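Soluble lytic murein transglycosylase (PDB 1QSA) probably cleaves the glycosidic bonds between N-acetylmuramic acid and N-acetylglucosamine in peptidoglycan, forming a 1,6-anhydro bond in the muramic acid residue. Local coordinates at residues G557-R560 with T561-G564. Numbering follows the deposited sequence.
Sequences GRVR and TWLG
Gly557 through Arg560 each accept an i to i+4 backbone hydrogen bond from Thr561 through Gly564, two consecutive turns of alpha-helix in which Trp562 N reaches Arg558 O at 2.9 Å and the last bond, Gly564 N to Arg560 O, is the most bent (144°). On the Trp562 side, CG lies anti to the carbonyl carbon (chi1 -65°), which lays the indole back along the preceding turn. Arg558 O then sits over one face, 3.2 Å from Trp562 CG, and Arg558 CB makes a CH-pi contact 4.3 Å from the centroid of the Trp562 six-membered ring. At the ring edge, a water in the indole plane accepts from Trp562 NE1 at 2.9 Å and, weakly, from Arg558 NH1. A second water bridges Gly557 O and Thr561 OG1, giving that carbonyl a partner besides its helix bond. Val559 and Leu563 run side by side, Val559 CG1 4.0 Å from Leu563 CD1. A leucine in place of Trp562 would probably open a gap beside Arg558 CB and leave the edge water without its indole N-H donor. Within the transglycosylase SLT domain, of the lysozyme clan, helix 556-566 buries Val559 and Trp562 against its neighbours, with Leu563 at the margin, partly exposed: Val559 meets Ala550 and Ala551 of helix 545-554, Leu563 packs on Phe547 and Phe575, and Trp562 touches Ala554 and Phe575 and stacks edge-to-face with Phe581, just past helix 572-578.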
# COMPACT_ATOMS: atom_id res chain seq x y z
N GLY A 557 -22.04 -3.71 5.01
CA GLY A 557 -22.22 -4.89 5.84
C GLY A 557 -21.31 -4.94 7.05
O GLY A 557 -21.75 -5.21 8.18
N ARG A 558 -20.03 -4.64 6.82
CA ARG A 558 -19.02 -4.62 7.88
C ARG A 558 -19.37 -3.56 8.91
O ARG A 558 -19.25 -3.81 10.10
CB ARG A 558 -17.62 -4.36 7.31
CG ARG A 558 -16.93 -5.59 6.80
CD ARG A 558 -16.64 -6.58 7.94
NE ARG A 558 -16.27 -7.88 7.40
CZ ARG A 558 -16.10 -8.98 8.13
NH1 ARG A 558 -16.23 -8.95 9.45
NH2 ARG A 558 -15.78 -10.12 7.52
N VAL A 559 -19.79 -2.38 8.44
CA VAL A 559 -20.15 -1.31 9.37
C VAL A 559 -21.34 -1.74 10.23
O VAL A 559 -21.34 -1.49 11.44
CB VAL A 559 -20.42 0.03 8.64
CG1 VAL A 559 -20.83 1.11 9.64
CG2 VAL A 559 -19.18 0.47 7.87
N ARG A 560 -22.33 -2.41 9.63
CA ARG A 560 -23.49 -2.89 10.41
C ARG A 560 -23.02 -3.85 11.51
O ARG A 560 -23.46 -3.75 12.66
CB ARG A 560 -24.49 -3.60 9.50
CG ARG A 560 -25.26 -2.66 8.60
CD ARG A 560 -26.41 -3.38 7.90
NE ARG A 560 -25.97 -4.29 6.84
CZ ARG A 560 -25.81 -3.93 5.56
NH1 ARG A 560 -25.99 -2.68 5.19
NH2 ARG A 560 -25.42 -4.82 4.66
N THR A 561 -22.13 -4.77 11.16
CA THR A 561 -21.57 -5.72 12.12
C THR A 561 -20.84 -4.99 13.26
O THR A 561 -21.06 -5.27 14.44
CB THR A 561 -20.59 -6.69 11.42
OG1 THR A 561 -21.34 -7.50 10.51
CG2 THR A 561 -19.88 -7.59 12.42
N TRP A 562 -19.98 -4.04 12.91
CA TRP A 562 -19.27 -3.28 13.92
C TRP A 562 -20.20 -2.52 14.87
O TRP A 562 -19.98 -2.50 16.08
CB TRP A 562 -18.29 -2.32 13.23
CG TRP A 562 -17.22 -3.07 12.48
CD1 TRP A 562 -16.86 -4.38 12.64
CD2 TRP A 562 -16.39 -2.55 11.43
NE1 TRP A 562 -15.85 -4.71 11.76
CE2 TRP A 562 -15.55 -3.60 11.00
CE3 TRP A 562 -16.28 -1.29 10.80
CZ2 TRP A 562 -14.61 -3.45 9.97
CZ3 TRP A 562 -15.34 -1.14 9.77
CH2 TRP A 562 -14.52 -2.21 9.37
N LEU A 563 -21.27 -1.95 14.32
CA LEU A 563 -22.23 -1.22 15.14
C LEU A 563 -23.01 -2.17 16.05
O LEU A 563 -23.35 -1.82 17.17
CB LEU A 563 -23.16 -0.38 14.27
CG LEU A 563 -22.54 0.96 13.83
CD1 LEU A 563 -23.37 1.61 12.72
CD2 LEU A 563 -22.42 1.87 15.06
N GLY A 564 -23.22 -3.40 15.57
CA GLY A 564 -23.91 -4.41 16.36
C GLY A 564 -23.02 -4.85 17.52
O GLY A 564 -23.53 -5.21 18.59
O HOH W 1 -23.76 -7.21 8.57
O HOH W 2 -15.21 -7.50 11.70